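Arylesterase (Sulfolobus solfataricus, PDB 5L2P) hydrolyses aromatic esters, p-nitrophenyl fatty acid esters and organophosphates such as paraoxon, acting as a serine esterase of broad substrate specificity. Local coordinates at residues I55-Y60 with C129-V134; I133-A136 with E142-I145; K193-Y198 with I206-D211; K215-D220 with P227-L232. One frame throughout, in Å; residues are numbered along the deposited sequence.

Interaction 1: I55-Y60 with C129-V134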
loop_
_atom_site.group_PDB
_atom_site.type_symbol
_atom_site.label_atom_id
_atom_site.label_comp_id
_atom_site.label_asym_id
_atom_site.label_seq_id
_atom_site.Cartn_x
_atom_site.Cartn_y
_atom_site.Cartn_z
ATOM N N ILE A 55 23.275 -29.925 25.388
ATOM C CA ILE A 55 23.537 -30.886 24.327
ATOM C C ILE A 55 25.030 -30.811 24.034
ATOM O O ILE A 55 25.596 -29.711 23.887
ATOM C CB ILE A 55 22.785 -30.517 23.046
ATOM C CG1 ILE A 55 21.286 -30.421 23.300
ATOM C CG2 ILE A 55 23.145 -31.479 21.890
ATOM C CD1 ILE A 55 20.528 -29.799 22.142
ATOM N N LYS A 56 25.663 -31.969 23.947
ATOM C CA LYS A 56 27.111 -32.048 23.757
ATOM C C LYS A 56 27.460 -32.029 22.273
ATOM O O LYS A 56 27.224 -33.012 21.569
ATOM C CB LYS A 56 27.644 -33.320 24.391
ATOM C CG LYS A 56 29.144 -33.274 24.654
ATOM C CD LYS A 56 29.660 -34.574 25.255
ATOM C CE LYS A 56 30.818 -34.355 26.236
ATOM N NZ LYS A 56 31.361 -35.642 26.751
ATOM N N LEU A 57 27.983 -30.902 21.782
ATOM C CA LEU A 57 28.510 -30.820 20.413
ATOM C C LEU A 57 30.031 -31.000 20.484
ATOM O O LEU A 57 30.613 -30.933 21.572
ATOM C CB LEU A 57 28.133 -29.486 19.758
ATOM C CG LEU A 57 26.626 -29.175 19.807
ATOM C CD1 LEU A 57 26.340 -27.723 19.427
ATOM C CD2 LEU A 57 25.775 -30.168 18.981
ATOM N N GLU A 58 30.676 -31.246 19.345
ATOM C CA GLU A 58 32.120 -31.554 19.351
ATOM C C GLU A 58 32.999 -30.369 19.819
ATOM O O GLU A 58 34.065 -30.586 20.399
ATOM C CB GLU A 58 32.583 -32.156 18.006
ATOM C CG GLU A 58 32.210 -33.644 17.864
ATOM C CD GLU A 58 32.738 -34.325 16.591
ATOM O OE1 GLU A 58 32.467 -33.836 15.469
ATOM O OE2 GLU A 58 33.407 -35.379 16.707
ATOM N N ASP A 59 32.534 -29.138 19.630
ATOM C CA ASP A 59 33.295 -27.948 20.026
ATOM C C ASP A 59 32.589 -27.074 21.088
ATOM O O ASP A 59 33.081 -25.992 21.430
ATOM C CB ASP A 59 33.594 -27.088 18.775
ATOM C CG ASP A 59 32.316 -26.523 18.110
ATOM O OD1 ASP A 59 31.245 -27.173 18.176
ATOM O OD2 ASP A 59 32.398 -25.435 17.499
ATOM N N TYR A 60 31.449 -27.531 21.596
ATOM C CA TYR A 60 30.580 -26.677 22.420
ATOM C C TYR A 60 29.507 -27.486 23.149
ATOM O O TYR A 60 29.128 -28.599 22.743
ATOM C CB TYR A 60 29.882 -25.620 21.531
ATOM C CG TYR A 60 29.221 -24.470 22.272
ATOM C CD1 TYR A 60 29.998 -23.510 22.922
ATOM C CD2 TYR A 60 27.828 -24.310 22.279
ATOM C CE1 TYR A 60 29.421 -22.440 23.582
ATOM C CE2 TYR A 60 27.236 -23.246 22.955
ATOM C CZ TYR A 60 28.040 -22.311 23.603
ATOM O OH TYR A 60 27.456 -21.238 24.244
ATOM N N CYS A 129 21.116 -24.422 15.797
ATOM C CA CYS A 129 19.689 -24.671 15.874
ATOM C C CYS A 129 19.350 -25.975 15.175
ATOM O O CYS A 129 18.502 -26.726 15.657
ATOM C CB CYS A 129 18.910 -23.519 15.276
ATOM S SG CYS A 129 18.916 -21.972 16.238
ATOM N N PHE A 130 20.026 -26.270 14.067
ATOM C CA PHE A 130 19.711 -27.476 13.300
ATOM C C PHE A 130 20.154 -28.705 14.063
ATOM O O PHE A 130 19.404 -29.681 14.131
ATOM C CB PHE A 130 20.336 -27.430 11.901
ATOM C CG PHE A 130 20.161 -28.693 11.107
ATOM C CD1 PHE A 130 18.922 -29.028 10.587
ATOM C CD2 PHE A 130 21.253 -29.539 10.847
ATOM C CE1 PHE A 130 18.760 -30.175 9.811
ATOM C CE2 PHE A 130 21.094 -30.695 10.085
ATOM C CZ PHE A 130 19.847 -31.023 9.570
ATOM N N ASN A 131 21.355 -28.669 14.640
ATOM C CA ASN A 131 21.846 -29.767 15.520
ATOM C C ASN A 131 20.954 -30.026 16.723
ATOM O O ASN A 131 20.813 -31.167 17.148
ATOM C CB ASN A 131 23.300 -29.544 15.992
ATOM C CG ASN A 131 24.302 -29.659 14.844
ATOM O OD1 ASN A 131 24.051 -30.334 13.831
ATOM N ND2 ASN A 131 25.426 -28.967 14.977
ATOM N N ALA A 132 20.354 -28.977 17.276
ATOM C CA ALA A 132 19.367 -29.148 18.360
ATOM C C ALA A 132 18.094 -29.903 17.872
ATOM O O ALA A 132 17.533 -30.694 18.612
ATOM C CB ALA A 132 19.021 -27.808 18.963
ATOM N N ILE A 133 17.666 -29.676 16.634
ATOM C CA ILE A 133 16.524 -30.427 16.052
ATOM C C ILE A 133 16.887 -31.895 15.849
ATOM O O ILE A 133 16.100 -32.782 16.177
ATOM C CB ILE A 133 16.075 -29.849 14.688
ATOM C CG1 ILE A 133 15.561 -28.427 14.834
ATOM C CG2 ILE A 133 15.001 -30.717 13.999
ATOM C CD1 ILE A 133 15.377 -27.764 13.489
ATOM N N VAL A 134 18.078 -32.133 15.304
ATOM C CA VAL A 134 18.577 -33.494 15.131
ATOM C C VAL A 134 18.701 -34.211 16.480
ATOM O O VAL A 134 18.316 -35.358 16.598
ATOM C CB VAL A 134 19.950 -33.487 14.420
ATOM C CG1 VAL A 134 20.604 -34.860 14.414
ATOM C CG2 VAL A 134 19.797 -32.947 13.016
#
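At the tip of the beta hairpin formed by strands 49-56 and 61-68, on the outer margin of the alpha/beta hydrolase sheet, I55 and L57 project onto one turn of helix 124-138, meeting A132 and N131. The two pairs illustrate how a sheet edge can be joined to a helix by apolar packing, a methyl from each hairpin residue against the helix, for no hydrogen bond crosses between the segments. I55 holds its CG1 branch anti to the carbonyl carbon (chi1 -57°) and stays extended beyond it, which carries the terminal methyl out to the helix. There CD1 lies 4.0 Å from both CA and CB of A132, resting against the backbone as much as on the small side chain. The strand is fixed at this point by backbone hydrogen bonding between I55 and L62, and A132 itself also packs on L62 and on M79 of strand 77-81, so that the helix spans more than one strand of the sheet. Two residues further on, the hairpin begins its turn, which the bond from L57 N to Y60 O (2.7 Å) closes. L57 approaches N131 on a slant and touches it with one branch: CD2 is 3.9 Å from N131 CB and 4.2 Å from N131 ND2. The asparagine thus offers mainly its aliphatic root to the leucine. Within the turn, D59 forms a salt bridge with R115, whose guanidinium also makes a cation-pi contact with Y60.

Interaction 2: I133-A136 with E142-I145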
loop_
_atom_site.group_PDB
_atom_site.type_symbol
_atom_site.label_atom_id
_atom_site.label_comp_id
_atom_site.label_asym_id
_atom_site.label_seq_id
_atom_site.Cartn_x
_atom_site.Cartn_y
_atom_site.Cartn_z
ATOM N N ILE A 133 17.666 -29.676 16.634
ATOM C CA ILE A 133 16.524 -30.427 16.052
ATOM C C ILE A 133 16.887 -31.895 15.849
ATOM O O ILE A 133 16.100 -32.782 16.177
ATOM C CB ILE A 133 16.075 -29.849 14.688
ATOM C CG1 ILE A 133 15.561 -28.427 14.834
ATOM C CG2 ILE A 133 15.001 -30.717 13.999
ATOM C CD1 ILE A 133 15.377 -27.764 13.489
ATOM N N VAL A 134 18.078 -32.133 15.304
ATOM C CA VAL A 134 18.577 -33.494 15.131
ATOM C C VAL A 134 18.701 -34.211 16.480
ATOM O O VAL A 134 18.316 -35.358 16.598
ATOM C CB VAL A 134 19.950 -33.487 14.420
ATOM C CG1 VAL A 134 20.604 -34.860 14.414
ATOM C CG2 VAL A 134 19.797 -32.947 13.016
ATOM N N TRP A 135 19.201 -33.515 17.503
ATOM C CA TRP A 135 19.271 -34.084 18.881
ATOM C C TRP A 135 17.902 -34.469 19.400
ATOM O O TRP A 135 17.739 -35.537 19.933
ATOM C CB TRP A 135 19.944 -33.091 19.841
ATOM C CG TRP A 135 19.992 -33.541 21.229
ATOM C CD1 TRP A 135 20.979 -34.253 21.795
ATOM C CD2 TRP A 135 18.991 -33.350 22.245
ATOM N NE1 TRP A 135 20.667 -34.539 23.100
ATOM C CE2 TRP A 135 19.458 -33.986 23.405
ATOM C CE3 TRP A 135 17.750 -32.727 22.279
ATOM C CZ2 TRP A 135 18.739 -34.013 24.598
ATOM C CZ3 TRP A 135 17.004 -32.788 23.463
ATOM C CH2 TRP A 135 17.512 -33.412 24.613
ATOM N N ALA A 136 16.918 -33.596 19.246
ATOM C CA ALA A 136 15.542 -33.877 19.697
ATOM C C ALA A 136 14.944 -35.093 18.999
ATOM O O ALA A 136 14.247 -35.912 19.630
ATOM C CB ALA A 136 14.656 -32.670 19.442
ATOM N N GLU A 142 12.906 -40.750 24.448
ATOM C CA GLU A 142 13.233 -40.255 25.791
ATOM C C GLU A 142 12.321 -39.081 26.146
ATOM O O GLU A 142 11.879 -38.954 27.289
ATOM C CB GLU A 142 14.709 -39.825 25.839
ATOM C CG GLU A 142 15.291 -39.595 27.221
ATOM C CD GLU A 142 15.536 -40.896 27.982
ATOM O OE1 GLU A 142 15.460 -41.951 27.311
ATOM O OE2 GLU A 142 15.759 -40.861 29.220
ATOM N N LEU A 143 12.026 -38.244 25.151
ATOM C CA LEU A 143 11.184 -37.066 25.348
ATOM C C LEU A 143 9.677 -37.390 25.292
ATOM O O LEU A 143 8.853 -36.573 25.614
ATOM C CB LEU A 143 11.562 -35.998 24.327
ATOM C CG LEU A 143 13.042 -35.546 24.353
ATOM C CD1 LEU A 143 13.460 -34.763 23.106
ATOM C CD2 LEU A 143 13.354 -34.689 25.572
ATOM N N GLY A 144 9.328 -38.593 24.878
ATOM C CA GLY A 144 7.937 -38.973 24.671
ATOM C C GLY A 144 7.259 -38.241 23.505
ATOM O O GLY A 144 6.082 -37.868 23.589
ATOM N N ILE A 145 7.996 -38.039 22.421
ATOM C CA ILE A 145 7.442 -37.333 21.282
ATOM C C ILE A 145 7.530 -38.175 20.017
ATOM O O ILE A 145 8.402 -39.047 19.884
ATOM C CB ILE A 145 8.118 -35.967 21.058
ATOM C CG1 ILE A 145 9.619 -36.109 20.865
ATOM C CG2 ILE A 145 7.905 -35.062 22.266
ATOM C CD1 ILE A 145 10.151 -35.304 19.705
#
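W135 is the first residue of 133-136 to meet the other segment. Its CG is anti to the backbone N (chi1 177°), which carries the six-membered ring across to L143. The side chains cross at about a right angle, with W135 CZ3 4.1 Å from L143 CD1. The same indole reaches back to the sheet, touching M53 and I55 of strand 49-56, and therefore bridges that edge strand and the short helix 140-143. One residue on, A136 presents a methyl and a carbonyl to the leucine. L143 CD1 lies 3.7 Å from A136 O and 4.4 Å from A136 CB, so this single methyl is shared by the alanine and the tryptophan. The contact with the oxygen is one of van der Waals packing, and no hydrogen bond links the segments. Helix 140-143 closes here with a Schellman motif in which G144 is the C-prime residue; its positive phi (67°) is a conformation that glycine adopts readily. The chain changes direction at this point, and I145, whose backbone N bonds back to a carbonyl at the start of that short helix, can face helix 124-138 again alongside L143. I145 CD1 comes to 4.1 Å from A136 O, a second methyl against the same carbonyl. A136 and I145 both rest on L77 of strand 77-81, while L143 touches I110 and I145 touches T108, both on the neighbouring strand 108-112. R72 also holds the closing turn, its NH2 hydrogen-bonded to L143 O.

Interaction 3: K193-Y198 with I206-D211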
loop_
_atom_site.group_PDB
_atom_site.type_symbol
_atom_site.label_atom_id
_atom_site.label_comp_id
_atom_site.label_asym_id
_atom_site.label_seq_id
_atom_site.Cartn_x
_atom_site.Cartn_y
_atom_site.Cartn_z
ATOM N N LYS A 193 8.140 -0.857 0.857
ATOM C CA LYS A 193 7.551 0.276 1.526
ATOM C C LYS A 193 7.719 0.180 3.056
ATOM O O LYS A 193 8.035 1.186 3.729
ATOM C CB LYS A 193 6.063 0.380 1.218
ATOM C CG LYS A 193 5.806 0.856 -0.180
ATOM C CD LYS A 193 6.016 2.348 -0.335
ATOM C CE LYS A 193 6.089 2.767 -1.773
ATOM N NZ LYS A 193 6.263 4.245 -1.789
ATOM N N SER A 194 7.459 -1.010 3.595
ATOM C CA SER A 194 7.558 -1.212 5.035
ATOM C C SER A 194 8.977 -0.864 5.529
ATOM O O SER A 194 9.099 -0.184 6.521
ATOM C CB SER A 194 7.175 -2.663 5.414
ATOM O OG SER A 194 8.107 -3.595 4.971
ATOM N N MET A 195 10.004 -1.292 4.798
ATOM C CA MET A 195 11.372 -1.060 5.164
ATOM C C MET A 195 11.712 0.433 5.216
ATOM O O MET A 195 12.235 0.938 6.231
ATOM C CB MET A 195 12.329 -1.792 4.224
ATOM C CG MET A 195 13.819 -1.547 4.541
ATOM S SD MET A 195 14.362 -2.090 6.192
ATOM C CE MET A 195 14.174 -3.864 6.037
ATOM N N ASN A 196 11.336 1.141 4.156
ATOM C CA ASN A 196 11.695 2.543 4.041
ATOM C C ASN A 196 10.900 3.444 4.979
ATOM O O ASN A 196 11.396 4.459 5.415
ATOM C CB ASN A 196 11.548 2.989 2.583
ATOM C CG ASN A 196 12.664 2.462 1.716
ATOM O OD1 ASN A 196 13.760 2.983 1.769
ATOM N ND2 ASN A 196 12.428 1.405 0.955
ATOM N N ARG A 197 9.674 3.058 5.290
ATOM C CA ARG A 197 8.793 3.872 6.105
ATOM C C ARG A 197 8.948 3.628 7.573
ATOM O O ARG A 197 8.806 4.562 8.374
ATOM C CB ARG A 197 7.328 3.607 5.725
ATOM C CG ARG A 197 6.883 4.112 4.375
ATOM C CD ARG A 197 5.416 3.779 4.075
ATOM N NE ARG A 197 4.998 4.579 2.921
ATOM C CZ ARG A 197 3.916 4.383 2.191
ATOM N NH1 ARG A 197 3.100 3.392 2.440
ATOM N NH2 ARG A 197 3.670 5.211 1.206
ATOM N N TYR A 198 9.219 2.394 7.965
ATOM C CA TYR A 198 9.246 2.071 9.408
ATOM C C TYR A 198 10.613 1.600 9.875
ATOM O O TYR A 198 10.705 0.863 10.856
ATOM C CB TYR A 198 8.220 1.006 9.723
ATOM C CG TYR A 198 6.891 1.223 9.052
ATOM C CD1 TYR A 198 6.194 2.417 9.207
ATOM C CD2 TYR A 198 6.333 0.239 8.272
ATOM C CE1 TYR A 198 4.982 2.632 8.570
ATOM C CE2 TYR A 198 5.125 0.440 7.640
ATOM C CZ TYR A 198 4.456 1.639 7.782
ATOM O OH TYR A 198 3.220 1.858 7.199
ATOM N N ILE A 206 16.731 0.293 11.842
ATOM C CA ILE A 206 17.596 -0.293 10.820
ATOM C C ILE A 206 18.235 0.779 9.937
ATOM O O ILE A 206 17.569 1.650 9.441
ATOM C CB ILE A 206 16.763 -1.222 9.921
ATOM C CG1 ILE A 206 16.098 -2.304 10.766
ATOM C CG2 ILE A 206 17.622 -1.861 8.830
ATOM C CD1 ILE A 206 15.151 -3.191 9.975
ATOM N N ASN A 207 19.550 0.732 9.764
ATOM C CA ASN A 207 20.257 1.599 8.815
ATOM C C ASN A 207 20.440 0.886 7.496
ATOM O O ASN A 207 20.536 -0.346 7.454
ATOM C CB ASN A 207 21.635 2.032 9.358
ATOM C CG ASN A 207 21.521 3.097 10.440
ATOM O OD1 ASN A 207 20.776 4.080 10.285
ATOM N ND2 ASN A 207 22.255 2.914 11.553
ATOM N N LEU A 208 20.494 1.663 6.412
ATOM C CA LEU A 208 20.652 1.117 5.049
ATOM C C LEU A 208 21.959 1.605 4.442
ATOM O O LEU A 208 22.389 2.704 4.739
ATOM C CB LEU A 208 19.467 1.522 4.163
ATOM C CG LEU A 208 18.060 1.055 4.595
ATOM C CD1 LEU A 208 16.995 1.536 3.589
ATOM C CD2 LEU A 208 17.925 -0.438 4.824
ATOM N N PRO A 209 22.586 0.823 3.567
ATOM C CA PRO A 209 22.119 -0.445 2.998
ATOM C C PRO A 209 22.292 -1.673 3.897
ATOM O O PRO A 209 21.458 -2.587 3.845
ATOM C CB PRO A 209 22.969 -0.596 1.716
ATOM C CG PRO A 209 24.220 0.112 2.041
ATOM C CD PRO A 209 23.849 1.266 2.951
ATOM N N VAL A 210 23.354 -1.715 4.693
ATOM C CA VAL A 210 23.593 -2.889 5.547
ATOM C C VAL A 210 23.572 -2.444 7.019
ATOM O O VAL A 210 24.429 -1.677 7.449
ATOM C CB VAL A 210 24.955 -3.557 5.235
ATOM C CG1 VAL A 210 25.073 -4.880 5.954
ATOM C CG2 VAL A 210 25.124 -3.796 3.745
ATOM N N ASP A 211 22.616 -2.929 7.811
ATOM C CA ASP A 211 22.526 -2.488 9.198
ATOM C C ASP A 211 23.542 -3.198 10.103
ATOM O O ASP A 211 24.232 -4.154 9.701
ATOM C CB ASP A 211 21.117 -2.595 9.773
ATOM C CG ASP A 211 20.738 -4.011 10.149
ATOM O OD1 ASP A 211 20.990 -4.933 9.343
ATOM O OD2 ASP A 211 20.213 -4.197 11.266
#
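The carboxamide of N196 meets L208 at its oxygen, with OD1 4.0 Å from L208 CD1, while ND2 is committed to the carbonyl oxygens of S192 and L190. Two other flat groups of 193-198 are each covered on one face by a neighbour: K193 CD lies over one face of the R197 guanidinium, and R197 CB over the centre of one face of the Y198 ring, which also meets Y250 and Y202 edge-to-face. The main weight of the contact falls on M195. Its chain bends at chi2 (61°) and again at chi3 (66°), folding the thioether against the loop that precedes helix 212-217. SD lies 4.0 Å from I206 CD1 and 4.2 Å from L208 CD2, and CE follows at 4.1 Å from I206 CD1. The methionine thus touches I206 and L208 at once. A259 of the second subunit also packs on N196, and R263 of that subunit on L208. The I206 side chain is about 6 Å from that of D251, the probable acid of the catalytic triad. With no hydrogen bond between the segments, the loop meets helix 193-197 through sulfur and methyl packing, which is apolar and has no directional bonds.

Interaction 4: K215-D220 with P227-L232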
loop_
_atom_site.group_PDB
_atom_site.type_symbol
_atom_site.label_atom_id
_atom_site.label_comp_id
_atom_site.label_asym_id
_atom_site.label_seq_id
_atom_site.Cartn_x
_atom_site.Cartn_y
_atom_site.Cartn_z
ATOM N N LYS A 215 25.949 -6.777 9.722
ATOM C CA LYS A 215 27.414 -6.648 9.657
ATOM C C LYS A 215 28.132 -7.465 10.733
ATOM O O LYS A 215 29.219 -7.989 10.499
ATOM C CB LYS A 215 27.846 -5.194 9.823
ATOM C CG LYS A 215 27.640 -4.321 8.606
ATOM C CD LYS A 215 28.080 -2.899 8.917
ATOM C CE LYS A 215 27.831 -1.953 7.740
ATOM N NZ LYS A 215 28.922 -2.030 6.720
ATOM N N MET A 216 27.526 -7.554 11.912
ATOM C CA MET A 216 28.095 -8.311 13.032
ATOM C C MET A 216 27.947 -9.814 12.838
ATOM O O MET A 216 28.806 -10.574 13.241
ATOM C CB MET A 216 27.410 -7.902 14.325
ATOM C CG MET A 216 27.608 -6.440 14.639
ATOM S SD MET A 216 28.912 -6.234 15.851
ATOM C CE MET A 216 27.962 -6.500 17.354
ATOM N N TYR A 217 26.859 -10.224 12.194
ATOM C CA TYR A 217 26.522 -11.635 12.001
ATOM C C TYR A 217 27.235 -12.240 10.806
ATOM O O TYR A 217 27.794 -13.333 10.928
ATOM C CB TYR A 217 25.010 -11.772 11.873
ATOM C CG TYR A 217 24.487 -13.171 11.705
ATOM C CD1 TYR A 217 24.870 -14.176 12.579
ATOM C CD2 TYR A 217 23.563 -13.480 10.673
ATOM C CE1 TYR A 217 24.376 -15.459 12.427
ATOM C CE2 TYR A 217 23.078 -14.747 10.521
ATOM C CZ TYR A 217 23.483 -15.735 11.393
ATOM O OH TYR A 217 22.992 -17.020 11.254
ATOM N N ILE A 218 27.251 -11.533 9.670
ATOM C CA ILE A 218 27.877 -12.073 8.445
ATOM C C ILE A 218 29.392 -11.894 8.423
ATOM O O ILE A 218 29.931 -11.013 9.096
ATOM C CB ILE A 218 27.266 -11.512 7.132
ATOM C CG1 ILE A 218 27.547 -10.014 6.984
ATOM C CG2 ILE A 218 25.778 -11.853 7.070
ATOM C CD1 ILE A 218 27.127 -9.494 5.628
ATOM N N ARG A 219 30.069 -12.751 7.661
ATOM C CA ARG A 219 31.531 -12.726 7.555
ATOM C C ARG A 219 31.980 -11.670 6.558
ATOM O O ARG A 219 32.912 -10.927 6.798
ATOM C CB ARG A 219 32.055 -14.093 7.131
ATOM C CG ARG A 219 31.757 -15.185 8.154
ATOM C CD ARG A 219 31.976 -16.571 7.598
ATOM N NE ARG A 219 30.945 -16.906 6.619
ATOM C CZ ARG A 219 30.819 -18.090 6.054
ATOM N NH1 ARG A 219 31.655 -19.053 6.362
ATOM N NH2 ARG A 219 29.847 -18.308 5.192
ATOM N N ASP A 220 31.333 -11.660 5.402
ATOM C CA ASP A 220 31.591 -10.681 4.359
ATOM C C ASP A 220 30.370 -10.567 3.445
ATOM O O ASP A 220 29.358 -11.266 3.656
ATOM C CB ASP A 220 32.840 -11.064 3.554
ATOM C CG ASP A 220 32.741 -12.439 2.915
ATOM O OD1 ASP A 220 31.801 -12.688 2.141
ATOM O OD2 ASP A 220 33.631 -13.269 3.187
ATOM N N PRO A 227 21.595 -18.554 0.736
ATOM C CA PRO A 227 20.207 -18.842 1.120
ATOM C C PRO A 227 20.013 -19.171 2.617
ATOM O O PRO A 227 18.934 -18.940 3.133
ATOM C CB PRO A 227 19.820 -20.031 0.227
ATOM C CG PRO A 227 20.814 -20.051 -0.868
ATOM C CD PRO A 227 22.089 -19.481 -0.297
ATOM N N LEU A 228 21.035 -19.680 3.304
ATOM C CA LEU A 228 20.927 -19.897 4.753
ATOM C C LEU A 228 20.896 -18.585 5.544
ATOM O O LEU A 228 20.427 -18.575 6.679
ATOM C CB LEU A 228 22.064 -20.767 5.290
ATOM C CG LEU A 228 22.160 -22.172 4.681
ATOM C CD1 LEU A 228 23.329 -22.959 5.262
ATOM C CD2 LEU A 228 20.884 -22.978 4.839
ATOM N N PHE A 229 21.401 -17.504 4.962
ATOM C CA PHE A 229 21.259 -16.196 5.545
ATOM C C PHE A 229 19.981 -15.513 5.056
ATOM O O PHE A 229 19.217 -14.947 5.865
ATOM C CB PHE A 229 22.468 -15.345 5.231
ATOM C CG PHE A 229 22.274 -13.889 5.545
ATOM C CD1 PHE A 229 22.280 -13.441 6.843
ATOM C CD2 PHE A 229 22.125 -12.970 4.528
ATOM C CE1 PHE A 229 22.113 -12.111 7.125
ATOM C CE2 PHE A 229 21.950 -11.634 4.794
ATOM C CZ PHE A 229 21.940 -11.195 6.097
ATOM N N SER A 230 19.775 -15.551 3.729
ATOM C CA SER A 230 18.614 -14.949 3.062
ATOM C C SER A 230 17.824 -15.990 2.339
ATOM O O SER A 230 17.972 -16.150 1.125
ATOM C CB SER A 230 19.048 -13.880 2.062
ATOM O OG SER A 230 19.477 -12.701 2.729
ATOM N N PRO A 231 16.966 -16.704 3.062
ATOM C CA PRO A 231 16.191 -17.779 2.433
ATOM C C PRO A 231 15.267 -17.336 1.278
ATOM O O PRO A 231 14.873 -18.159 0.462
ATOM C CB PRO A 231 15.372 -18.356 3.597
ATOM C CG PRO A 231 15.510 -17.369 4.713
ATOM C CD PRO A 231 16.794 -16.673 4.513
ATOM N N LEU A 232 14.925 -16.056 1.224
ATOM C CA LEU A 232 14.083 -15.560 0.155
ATOM C C LEU A 232 14.786 -15.689 -1.226
ATOM O O LEU A 232 14.122 -15.811 -2.239
ATOM C CB LEU A 232 13.671 -14.112 0.444
ATOM C CG LEU A 232 12.479 -13.602 -0.345
ATOM C CD1 LEU A 232 11.200 -14.375 -0.067
ATOM C CD2 LEU A 232 12.277 -12.128 -0.040
#
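F229 is held between two kinds of approach, one over a face of its ring and one at the rim. I218 supplies the first. Its CG2 methyl stands over the aromatic face, 3.9 Å from the F229 ring centroid and 21° off the normal, a CH-pi contact displaced toward the rim, where CE1 of F229 is the nearest atom at 3.7 Å from I218 CG2. With I218 CG1 placed between the backbone N and the carbonyl carbon (chi1 66°), it is the CG2 branch that is directed at the phenyl ring. Y217 supplies the second approach. The two aromatic side chains run past each other in opposite directions and touch edge to edge, Y217 CE2 lying 4.0 Å from F229 CD1, each atom close to the plane of the other ring. Neither ring offers a face to the other: Y217 stacks instead on W86, and F229 meets F185 with the planes inclined at about 50°. An alanine in place of F229 would take away the surface beneath the I218 methyl and is likely to open a gap beside the Y217 edge, leaving that tyrosine freer to shift. Around this cluster, Y217 also packs on A125 and V126 of helix 124-138, and F229 O accepts a hydrogen bond from N160 of helix 157-171, so the end of helix 212-217 and the loop leading toward strand 242-248 meet against helices 124-138 and 157-171.

The four contacts follow one another along the chain and form two neighbouring pairs. Interactions 1 and 2, with centres 12 Å apart, share I133 and V134 on helix 124-138 and touch through I55 and W135; together they attach that helix to the outer strand 49-56 and to helix 140-143. Interactions 3 and 4, with centres about 16 Å apart, meet where V210 packs on K215, and they lie around helices 193-197 and 212-217. Interaction 3 lies across the chain's centre from interactions 1 and 2, with centres about 34 and 39 Å away. One pair thus lies at the outer edge of the sheet, the other in loops nearer the probable catalytic residues, and both its contacts reach the second subunit.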